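Long-range contacts in nicotinate phosphoribosyltransferase (Saccharomyces cerevisiae, PDB 1VLP), which catalyses the ATP-dependent formation of nicotinate ribonucleotide from nicotinate and phosphoribosyl diphosphate, the first step in making NAD from nicotinic acid: residues A[185-191]-A[221-227]; A[193-199]-A[367-373]; A[332-338]-A[358-364]. Numbering follows the deposited sequence.

Contact 1. Residues A[185-191]-A[221-227]; sequences RFSEFGT and LLLGTSN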
loop_
_atom_site.group_PDB
_atom_site.type_symbol
_atom_site.label_atom_id
_atom_site.label_comp_id
_atom_site.label_asym_id
_atom_site.label_seq_id
_atom_site.Cartn_x
_atom_site.Cartn_y
_atom_site.Cartn_z
ATOM N N ARG A 185 6.859 -2.036 17.529
ATOM C CA ARG A 185 5.699 -2.767 17.007
ATOM C C ARG A 185 5.630 -2.423 15.501
ATOM O O ARG A 185 5.445 -1.259 15.106
ATOM C CB ARG A 185 4.384 -2.379 17.730
ATOM C CG ARG A 185 4.363 -2.712 19.176
ATOM C CD ARG A 185 2.955 -2.569 19.718
ATOM N NE ARG A 185 2.377 -3.863 20.038
ATOM C CZ ARG A 185 1.077 -4.149 19.993
ATOM N NH1 ARG A 185 0.176 -3.233 19.616
ATOM N NH2 ARG A 185 0.674 -5.375 20.310
ATOM N N PHE A 186 5.812 -3.428 14.649
ATOM C CA PHE A 186 5.889 -3.199 13.225
ATOM C C PHE A 186 5.186 -4.258 12.445
ATOM O O PHE A 186 4.953 -5.388 12.927
ATOM C CB PHE A 186 7.356 -3.077 12.724
ATOM C CG PHE A 186 8.114 -4.361 12.716
ATOM C CD1 PHE A 186 8.729 -4.817 13.893
ATOM C CD2 PHE A 186 8.183 -5.171 11.562
ATOM C CE1 PHE A 186 9.407 -5.988 13.931
ATOM C CE2 PHE A 186 8.897 -6.366 11.601
ATOM C CZ PHE A 186 9.471 -6.778 12.774
ATOM N N SER A 187 4.829 -3.874 11.235
ATOM C CA SER A 187 4.351 -4.829 10.246
ATOM C C SER A 187 5.176 -4.753 8.964
ATOM O O SER A 187 5.744 -3.720 8.617
ATOM C CB SER A 187 2.867 -4.594 9.970
ATOM O OG SER A 187 2.719 -3.348 9.320
ATOM N N GLU A 188 5.253 -5.878 8.275
ATOM C CA GLU A 188 5.849 -5.995 6.955
ATOM C C GLU A 188 4.874 -5.480 5.923
ATOM O O GLU A 188 3.664 -5.750 5.988
ATOM C CB GLU A 188 6.157 -7.494 6.693
ATOM C CG GLU A 188 7.005 -7.726 5.461
ATOM C CD GLU A 188 6.235 -7.709 4.164
ATOM O OE1 GLU A 188 5.006 -7.978 4.110
ATOM O OE2 GLU A 188 6.888 -7.404 3.162
ATOM N N PHE A 189 5.364 -4.674 4.997
ATOM C CA PHE A 189 4.508 -3.907 4.081
ATOM C C PHE A 189 5.072 -3.845 2.655
ATOM O O PHE A 189 4.726 -2.910 1.869
ATOM C CB PHE A 189 4.444 -2.486 4.675
ATOM C CG PHE A 189 3.437 -1.544 4.062
ATOM C CD1 PHE A 189 2.221 -1.976 3.474
ATOM C CD2 PHE A 189 3.710 -0.160 4.103
ATOM C CE1 PHE A 189 1.319 -1.047 2.928
ATOM C CE2 PHE A 189 2.803 0.772 3.566
ATOM C CZ PHE A 189 1.612 0.328 2.990
ATOM N N GLY A 190 5.976 -4.771 2.317
ATOM C CA GLY A 190 6.763 -4.666 1.094
ATOM C C GLY A 190 6.247 -5.389 -0.153
ATOM O O GLY A 190 6.992 -5.557 -1.106
ATOM N N THR A 191 4.961 -5.769 -0.192
ATOM C CA THR A 191 4.464 -6.525 -1.349
ATOM C C THR A 191 4.728 -5.804 -2.698
ATOM O O THR A 191 5.312 -6.378 -3.634
ATOM C CB THR A 191 2.970 -6.866 -1.221
ATOM O OG1 THR A 191 2.776 -7.636 -0.049
ATOM C CG2 THR A 191 2.460 -7.605 -2.468
ATOM N N LEU A 221 5.159 -7.880 19.401
ATOM C CA LEU A 221 5.775 -6.760 18.697
ATOM C C LEU A 221 5.547 -6.842 17.165
ATOM O O LEU A 221 5.478 -5.823 16.481
ATOM C CB LEU A 221 7.282 -6.716 19.028
ATOM C CG LEU A 221 7.613 -6.573 20.527
ATOM C CD1 LEU A 221 9.087 -6.574 20.766
ATOM C CD2 LEU A 221 7.001 -5.328 21.140
ATOM N N LEU A 222 5.503 -8.059 16.634
ATOM C CA LEU A 222 5.197 -8.253 15.228
ATOM C C LEU A 222 3.655 -8.159 15.078
ATOM O O LEU A 222 2.896 -9.028 15.540
ATOM C CB LEU A 222 5.733 -9.591 14.722
ATOM C CG LEU A 222 5.312 -9.857 13.285
ATOM C CD1 LEU A 222 5.963 -8.823 12.322
ATOM C CD2 LEU A 222 5.629 -11.230 12.856
ATOM N N LEU A 223 3.225 -7.072 14.488
ATOM C CA LEU A 223 1.816 -6.836 14.277
ATOM C C LEU A 223 1.282 -7.790 13.237
ATOM O O LEU A 223 0.121 -8.238 13.315
ATOM C CB LEU A 223 1.568 -5.398 13.837
ATOM C CG LEU A 223 2.006 -4.390 14.902
ATOM C CD1 LEU A 223 1.811 -2.961 14.370
ATOM C CD2 LEU A 223 1.288 -4.614 16.196
ATOM N N GLY A 224 2.126 -8.048 12.246
ATOM C CA GLY A 224 1.804 -8.929 11.108
ATOM C C GLY A 224 2.377 -8.465 9.801
ATOM O O GLY A 224 3.485 -7.896 9.728
ATOM N N THR A 225 1.629 -8.737 8.725
ATOM C CA THR A 225 2.020 -8.335 7.371
ATOM C C THR A 225 0.810 -7.803 6.648
ATOM O O THR A 225 -0.330 -8.265 6.860
ATOM C CB THR A 225 2.686 -9.483 6.539
ATOM O OG1 THR A 225 2.917 -9.064 5.180
ATOM C CG2 THR A 225 1.910 -10.728 6.605
ATOM N N SER A 226 1.062 -6.825 5.789
ATOM C CA SER A 226 -0.003 -6.392 4.887
ATOM C C SER A 226 -0.430 -7.449 3.871
ATOM O O SER A 226 -1.536 -7.398 3.344
ATOM C CB SER A 226 0.321 -5.083 4.187
ATOM O OG SER A 226 1.311 -5.237 3.218
ATOM N N ASN A 227 0.431 -8.411 3.581
ATOM C CA ASN A 227 0.145 -9.380 2.544
ATOM C C ASN A 227 -0.711 -10.505 3.126
ATOM O O ASN A 227 -0.259 -11.307 3.989
ATOM C CB ASN A 227 1.449 -9.898 1.962
ATOM C CG ASN A 227 1.226 -10.820 0.780
ATOM O OD1 ASN A 227 0.685 -11.916 0.932
ATOM N ND2 ASN A 227 1.616 -10.370 -0.419
HETATM O O HOH W 1 3.539 -6.692 2.447
#
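Strands 186-188 and 222-225 run parallel, side by side, in the TIM-like alpha/beta barrel of this type II phosphoribosyltransferase, linked by a beta-alpha-beta crossover through helix 197-213. Their axes come within 4.6 Å at an angle of 19°. R185, L223 and F186, all near the start of the pair, give up the most surface to it. One face of the R185 guanidinium lies over L223, with R185 CZ 3.8 Å from L223 CD2, while R185 NH2 is held by the carbonyl of S220. L223 also donates its backbone N to F186 O (2.9 Å), and F186 N in turn donates to L221 O (3.0 Å). The F186 ring shares a sheet face with L222 (F186 CE2 to L222 CD1, 3.9 Å) and packs on toward L179 and F180 of helix 168-181. At L223 the register slips by one residue: F186 pairs with L222 but E188 with T225, consistent with a beta bulge. G224 follows with backbone angles that only glycine adopts comfortably. The ladder then resumes, E188 N donating to G224 O (3.1 Å) and S226 N to E188 O (2.8 Å). At the C-terminal end, T225 OG1 donates to E188 OE1 (2.6 Å). Next to it F189, a nicotinate-binding residue by similarity, meets S226 with its ring edge. N227 OD1 caps helix 228-234 at F230 N, and N227 ND2 donates to T191 OG1 at 3.0 Å.

Contact 2. Residues A[193-199]-A[367-373]; sequences RRRSLKA and TNFTNDF. With PO4 (phosphate ion), chain E.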
loop_
_atom_site.group_PDB
_atom_site.type_symbol
_atom_site.label_atom_id
_atom_site.label_comp_id
_atom_site.label_asym_id
_atom_site.label_seq_id
_atom_site.Cartn_x
_atom_site.Cartn_y
_atom_site.Cartn_z
ATOM N N ARG A 193 6.691 -3.527 -3.857
ATOM C CA ARG A 193 8.006 -3.388 -4.467
ATOM C C ARG A 193 8.966 -4.529 -4.204
ATOM O O ARG A 193 10.178 -4.351 -4.275
ATOM C CB ARG A 193 8.610 -2.044 -4.174
ATOM C CG ARG A 193 8.168 -1.005 -5.207
ATOM C CD ARG A 193 8.878 0.314 -4.976
ATOM N NE ARG A 193 8.078 1.424 -5.457
ATOM C CZ ARG A 193 8.409 2.698 -5.306
ATOM N NH1 ARG A 193 9.529 3.027 -4.673
ATOM N NH2 ARG A 193 7.610 3.639 -5.785
ATOM N N ARG A 194 8.428 -5.716 -3.916
ATOM C CA ARG A 194 9.266 -6.844 -3.719
ATOM C C ARG A 194 10.079 -7.138 -4.997
ATOM O O ARG A 194 9.592 -6.981 -6.144
ATOM C CB ARG A 194 8.458 -8.073 -3.323
ATOM C CG ARG A 194 7.575 -8.596 -4.400
ATOM C CD ARG A 194 6.504 -9.531 -3.781
ATOM N NE ARG A 194 5.727 -10.204 -4.800
ATOM C CZ ARG A 194 4.585 -10.857 -4.579
ATOM N NH1 ARG A 194 4.039 -10.902 -3.357
ATOM N NH2 ARG A 194 3.948 -11.416 -5.609
ATOM N N ARG A 195 11.295 -7.612 -4.781
ATOM C CA ARG A 195 12.141 -8.020 -5.901
ATOM C C ARG A 195 11.560 -9.253 -6.627
ATOM O O ARG A 195 11.655 -9.387 -7.891
ATOM C CB ARG A 195 13.566 -8.257 -5.435
ATOM C CG ARG A 195 14.432 -8.624 -6.618
ATOM C CD ARG A 195 15.905 -8.311 -6.368
ATOM N NE ARG A 195 16.092 -6.881 -6.194
ATOM C CZ ARG A 195 17.206 -6.208 -6.456
ATOM N NH1 ARG A 195 18.245 -6.778 -7.023
ATOM N NH2 ARG A 195 17.256 -4.915 -6.190
ATOM N N SER A 196 10.881 -10.095 -5.830
ATOM C CA SER A 196 10.195 -11.267 -6.313
ATOM C C SER A 196 9.312 -11.811 -5.176
ATOM O O SER A 196 9.487 -11.452 -4.008
ATOM C CB SER A 196 11.179 -12.348 -6.733
ATOM O OG SER A 196 11.888 -12.858 -5.608
ATOM N N LEU A 197 8.375 -12.666 -5.543
ATOM C CA LEU A 197 7.566 -13.418 -4.541
ATOM C C LEU A 197 8.478 -14.201 -3.602
ATOM O O LEU A 197 8.332 -14.120 -2.397
ATOM C CB LEU A 197 6.600 -14.325 -5.267
ATOM C CG LEU A 197 5.700 -15.196 -4.380
ATOM C CD1 LEU A 197 4.809 -14.393 -3.516
ATOM C CD2 LEU A 197 4.885 -16.070 -5.324
ATOM N N LYS A 198 9.504 -14.837 -4.171
ATOM C CA LYS A 198 10.447 -15.608 -3.394
ATOM C C LYS A 198 11.175 -14.713 -2.402
ATOM O O LYS A 198 11.422 -15.153 -1.283
ATOM C CB LYS A 198 11.427 -16.312 -4.305
ATOM C CG LYS A 198 12.518 -17.015 -3.601
ATOM C CD LYS A 198 13.394 -17.791 -4.550
ATOM C CE LYS A 198 14.667 -18.245 -3.875
ATOM N NZ LYS A 198 15.387 -19.329 -4.646
ATOM N N ALA A 199 11.535 -13.487 -2.803
ATOM C CA ALA A 199 12.261 -12.538 -1.916
ATOM C C ALA A 199 11.412 -12.246 -0.702
ATOM O O ALA A 199 11.881 -12.249 0.432
ATOM C CB ALA A 199 12.618 -11.208 -2.643
ATOM N N THR A 367 9.543 -1.555 1.343
ATOM C CA THR A 367 10.663 -1.829 0.410
ATOM C C THR A 367 11.979 -2.191 1.070
ATOM O O THR A 367 12.707 -3.026 0.558
ATOM C CB THR A 367 10.854 -0.651 -0.561
ATOM O OG1 THR A 367 9.574 -0.378 -1.152
ATOM C CG2 THR A 367 11.834 -0.999 -1.654
ATOM N N ASN A 368 12.278 -1.627 2.237
ATOM C CA ASN A 368 13.494 -2.008 2.905
ATOM C C ASN A 368 13.531 -3.489 3.256
ATOM O O ASN A 368 14.608 -4.064 3.330
ATOM C CB ASN A 368 13.703 -1.153 4.145
ATOM C CG ASN A 368 15.008 -1.443 4.807
ATOM O OD1 ASN A 368 15.077 -2.209 5.749
ATOM N ND2 ASN A 368 16.059 -0.825 4.315
ATOM N N PHE A 369 12.363 -4.100 3.514
ATOM C CA PHE A 369 12.323 -5.524 3.787
ATOM C C PHE A 369 12.498 -6.371 2.503
ATOM O O PHE A 369 13.301 -7.285 2.457
ATOM C CB PHE A 369 11.043 -5.948 4.525
ATOM C CG PHE A 369 11.206 -6.078 6.028
ATOM C CD1 PHE A 369 12.259 -6.836 6.581
ATOM C CD2 PHE A 369 10.324 -5.447 6.889
ATOM C CE1 PHE A 369 12.404 -6.965 7.990
ATOM C CE2 PHE A 369 10.472 -5.553 8.298
ATOM C CZ PHE A 369 11.539 -6.300 8.834
ATOM N N THR A 370 11.697 -6.080 1.486
ATOM C CA THR A 370 11.523 -6.986 0.334
ATOM C C THR A 370 12.370 -6.625 -0.899
ATOM O O THR A 370 12.319 -7.346 -1.908
ATOM C CB THR A 370 10.034 -6.988 -0.087
ATOM O OG1 THR A 370 9.665 -5.640 -0.439
ATOM C CG2 THR A 370 9.203 -7.530 1.083
ATOM N N ASN A 371 13.085 -5.497 -0.856
ATOM C CA ASN A 371 13.943 -5.091 -1.956
ATOM C C ASN A 371 15.215 -4.375 -1.497
ATOM O O ASN A 371 15.522 -3.269 -1.932
ATOM C CB ASN A 371 13.134 -4.316 -3.046
ATOM C CG ASN A 371 13.678 -4.528 -4.438
ATOM O OD1 ASN A 371 14.855 -4.799 -4.597
ATOM N ND2 ASN A 371 12.848 -4.312 -5.449
ATOM N N ASP A 372 15.974 -5.083 -0.644
ATOM C CA ASP A 372 17.244 -4.651 -0.103
ATOM C C ASP A 372 18.326 -5.653 -0.540
ATOM O O ASP A 372 18.568 -6.641 0.153
ATOM C CB ASP A 372 17.162 -4.538 1.442
ATOM C CG ASP A 372 18.462 -4.000 2.057
ATOM O OD1 ASP A 372 19.336 -3.550 1.286
ATOM O OD2 ASP A 372 18.635 -4.021 3.294
ATOM N N PHE A 373 18.914 -5.392 -1.711
ATOM C CA PHE A 373 19.873 -6.281 -2.392
ATOM C C PHE A 373 21.129 -5.509 -2.745
ATOM O O PHE A 373 21.084 -4.279 -3.023
ATOM C CB PHE A 373 19.255 -6.856 -3.657
ATOM C CG PHE A 373 18.219 -7.893 -3.405
ATOM C CD1 PHE A 373 16.942 -7.539 -3.013
ATOM C CD2 PHE A 373 18.519 -9.239 -3.539
ATOM C CE1 PHE A 373 15.991 -8.505 -2.785
ATOM C CE2 PHE A 373 17.574 -10.212 -3.306
ATOM C CZ PHE A 373 16.321 -9.864 -2.921
HETATM P P PO4 E . 7.949 1.938 1.367
HETATM O O1 PO4 E . 7.338 0.562 1.360
HETATM O O2 PO4 E . 9.437 1.947 1.576
HETATM O O3 PO4 E . 7.744 2.625 0.009
HETATM O O4 PO4 E . 7.279 2.853 2.371
HETATM O O HOH W 2 7.037 -1.856 -1.420
#
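The loop leading into helix 197-213 packs on short helix 367-370, which directly follows barrel strand 360-365; R195 N donates to T370 O (3.1 Å) as a backbone link. The R195 side chain turns at chi3 (m), after t wells at chi1 and chi2, and so lays its guanidinium flat on the F373 ring, centres 4.2 Å apart and planes 12° from parallel. A199 CB touches the ring edge at F373 CZ (3.9 Å). N371 has an off-well chi1 of -148° that directs its amide into the contact: N371 OD1 accepts from R195 NE and R195 NH2 (2.9 Å each), and N371 ND2 donates to R193 O (2.9 Å). S196 (chi1 p) caps helix 197-213, S196 OG accepting from A199 N (2.9 Å). The other arginines diverge, R194 (chi1 p) to D23 and R193 to the carbonyl of I388. T367, inferred to bind phosphoribosyl diphosphate, donates its N to PO4 O1 (3.1 Å) of a phosphate ion probably from the crystallisation liquor, consistent with a phosphate-binding pocket. The R195 guanidinium thus meets N371 OD1 in its plane, F373 over one face and, through NH1, the S383 hydroxyl; within the two segments its partners are neutral.

Contact 3. Residues A[332-338]-A[358-364]; sequences FSKIICY and GMLATFG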
loop_
_atom_site.group_PDB
_atom_site.type_symbol
_atom_site.label_atom_id
_atom_site.label_comp_id
_atom_site.label_asym_id
_atom_site.label_seq_id
_atom_site.Cartn_x
_atom_site.Cartn_y
_atom_site.Cartn_z
ATOM N N PHE A 332 -0.809 8.903 25.293
ATOM C CA PHE A 332 -0.746 7.484 24.974
ATOM C C PHE A 332 -2.159 6.829 24.767
ATOM O O PHE A 332 -2.305 5.609 24.894
ATOM C CB PHE A 332 0.156 6.715 25.986
ATOM C CG PHE A 332 1.541 7.272 26.091
ATOM C CD1 PHE A 332 2.418 7.175 25.005
ATOM C CD2 PHE A 332 1.960 7.951 27.241
ATOM C CE1 PHE A 332 3.705 7.707 25.093
ATOM C CE2 PHE A 332 3.230 8.483 27.329
ATOM C CZ PHE A 332 4.100 8.383 26.265
ATOM N N SER A 333 -3.143 7.665 24.421
ATOM C CA SER A 333 -4.510 7.254 24.067
ATOM C C SER A 333 -4.569 6.732 22.591
ATOM O O SER A 333 -5.387 5.848 22.247
ATOM C CB SER A 333 -5.449 8.474 24.157
ATOM O OG SER A 333 -5.630 8.913 25.485
ATOM N N LYS A 334 -3.706 7.302 21.750
ATOM C CA LYS A 334 -3.757 7.105 20.278
ATOM C C LYS A 334 -2.380 6.743 19.637
ATOM O O LYS A 334 -1.297 6.987 20.229
ATOM C CB LYS A 334 -4.367 8.363 19.635
ATOM C CG LYS A 334 -5.788 8.702 20.161
ATOM C CD LYS A 334 -6.817 7.700 19.696
ATOM C CE LYS A 334 -8.236 8.101 20.121
ATOM N NZ LYS A 334 -9.244 7.084 19.671
ATOM N N ILE A 335 -2.465 6.165 18.445
ATOM C CA ILE A 335 -1.363 5.584 17.711
ATOM C C ILE A 335 -0.999 6.504 16.545
ATOM O O ILE A 335 -1.879 7.031 15.876
ATOM C CB ILE A 335 -1.763 4.156 17.103
ATOM C CG1 ILE A 335 -1.995 3.192 18.252
ATOM C CG2 ILE A 335 -0.688 3.632 16.162
ATOM C CD1 ILE A 335 -2.744 1.904 17.853
ATOM N N ILE A 336 0.307 6.680 16.298
ATOM C CA ILE A 336 0.814 7.066 15.008
ATOM C C ILE A 336 1.527 5.879 14.369
ATOM O O ILE A 336 2.398 5.258 14.960
ATOM C CB ILE A 336 1.816 8.277 15.031
ATOM C CG1 ILE A 336 1.183 9.498 15.679
ATOM C CG2 ILE A 336 2.290 8.586 13.630
ATOM C CD1 ILE A 336 2.078 10.669 15.779
ATOM N N CYS A 337 1.087 5.550 13.173
ATOM C CA CYS A 337 1.741 4.514 12.371
ATOM C C CYS A 337 2.581 5.203 11.272
ATOM O O CYS A 337 2.049 5.888 10.418
ATOM C CB CYS A 337 0.694 3.639 11.728
ATOM S SG CYS A 337 1.502 2.375 10.703
ATOM N N TYR A 338 3.890 5.058 11.370
ATOM C CA TYR A 338 4.841 5.626 10.451
ATOM C C TYR A 338 5.077 4.609 9.328
ATOM O O TYR A 338 5.440 3.450 9.596
ATOM C CB TYR A 338 6.157 5.874 11.168
ATOM C CG TYR A 338 6.055 6.821 12.349
ATOM C CD1 TYR A 338 6.180 8.177 12.204
ATOM C CD2 TYR A 338 5.812 6.331 13.620
ATOM C CE1 TYR A 338 6.098 9.016 13.294
ATOM C CE2 TYR A 338 5.693 7.167 14.725
ATOM C CZ TYR A 338 5.842 8.524 14.551
ATOM O OH TYR A 338 5.739 9.314 15.663
ATOM N N GLY A 358 4.017 11.770 23.674
ATOM C CA GLY A 358 2.849 11.088 24.217
ATOM C C GLY A 358 1.989 10.310 23.273
ATOM O O GLY A 358 0.767 10.300 23.422
HETATM N N MSE A 359 2.617 9.679 22.289
HETATM C CA MSE A 359 1.912 8.914 21.269
HETATM C C MSE A 359 2.436 7.500 21.317
HETATM O O MSE A 359 3.631 7.291 21.551
HETATM C CB MSE A 359 2.145 9.493 19.863
HETATM C CG MSE A 359 1.665 10.919 19.713
HETATM SE SE MSE A 359 -0.312 11.126 19.863
HETATM C CE MSE A 359 -0.844 9.994 18.434
ATOM N N LEU A 360 1.525 6.546 21.078
ATOM C CA LEU A 360 1.906 5.180 20.776
ATOM C C LEU A 360 2.344 5.154 19.311
ATOM O O LEU A 360 1.877 5.989 18.501
ATOM C CB LEU A 360 0.766 4.208 21.011
ATOM C CG LEU A 360 0.148 4.226 22.412
ATOM C CD1 LEU A 360 -1.139 3.423 22.461
ATOM C CD2 LEU A 360 1.103 3.687 23.411
ATOM N N ALA A 361 3.320 4.300 19.023
ATOM C CA ALA A 361 3.961 4.229 17.710
ATOM C C ALA A 361 3.844 2.814 17.169
ATOM O O ALA A 361 4.030 1.831 17.879
ATOM C CB ALA A 361 5.421 4.625 17.732
ATOM N N THR A 362 3.505 2.758 15.904
ATOM C CA THR A 362 3.649 1.505 15.115
ATOM C C THR A 362 4.297 1.892 13.796
ATOM O O THR A 362 4.376 3.096 13.433
ATOM C CB THR A 362 2.330 0.777 14.899
ATOM O OG1 THR A 362 1.451 1.577 14.097
ATOM C CG2 THR A 362 1.711 0.417 16.227
ATOM N N PHE A 363 4.720 0.870 13.044
ATOM C CA PHE A 363 5.530 1.039 11.844
ATOM C C PHE A 363 5.117 0.054 10.765
ATOM O O PHE A 363 4.857 -1.113 11.071
ATOM C CB PHE A 363 7.026 0.836 12.194
ATOM C CG PHE A 363 7.526 1.832 13.194
ATOM C CD1 PHE A 363 7.943 3.079 12.791
ATOM C CD2 PHE A 363 7.396 1.583 14.553
ATOM C CE1 PHE A 363 8.292 4.029 13.715
ATOM C CE2 PHE A 363 7.766 2.549 15.493
ATOM C CZ PHE A 363 8.223 3.770 15.045
ATOM N N GLY A 364 5.018 0.529 9.527
ATOM C CA GLY A 364 4.906 -0.335 8.339
ATOM C C GLY A 364 6.221 -0.227 7.585
ATOM O O GLY A 364 6.581 0.860 7.116
HETATM O O HOH W 3 -2.175 9.818 22.493
#
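On one face of this parallel strand pair, I336, Y338, A361 and F363 form an apolar layer, extended by selenomethionine 359. The M359 side chain, m at all three chi angles, folds back so that its CE lies 3.5 Å from I336 CG1. Y338 CE2 touches A361 CB (3.9 Å), and Y338 CD2 comes within 3.4 Å of F363 CE1. The two rings are nearly parallel but slid apart, with centroids 5.3 Å from each other, so they barely overlap. The opposite face holds I335 over L360 (I335 CG1 to L360 CB, 4.0 Å) and C337 against T362 (C337 CB to T362 OG1, 3.2 Å). Between these faces runs a regular ladder: L360 N to K334 O (3.0 Å), I336 N to L360 O (2.8 Å), T362 N to I336 O (2.9 Å), Y338 N to T362 O (2.9 Å) and G364 N to Y338 O (3.0 Å). At the outer edge F332 N donates to G358 O (2.8 Å), the G358 CA sits over the F332 ring, and a water joins K334 N to G358 O. G358, with positive phi, closes the Schellman motif ending helix 344-356, the helix of this beta-alpha-beta unit. That helix covers A361 and F363, helix 312-326 covers I336 and M359, and strands 304-307 and 186-188 flank the pair.

Contacts 1 and 3 belong to one parallel sheet: their centres are 15 Å apart, and S187 N lies 2.8 Å from F363 O where strands 186-188 and 360-365 adjoin. Contact 2, its centre 14 Å from that of contact 1, meets it at G190 O and T370 OG1, 2.8 Å apart, probably hydrogen-bonded. Contacts 2 and 3 are centred 26 Å apart, yet strand 360-365 leads directly into helix 367-370. All three border the probable substrate pocket. F189, R306 and Y27 bind nicotinate by similarity; the F189 side chain lies about 4 Å from that of R306 and about 5 Å from both the Y27 side chain and the phosphate. The C337 side chain is also about 4 Å from that of R306.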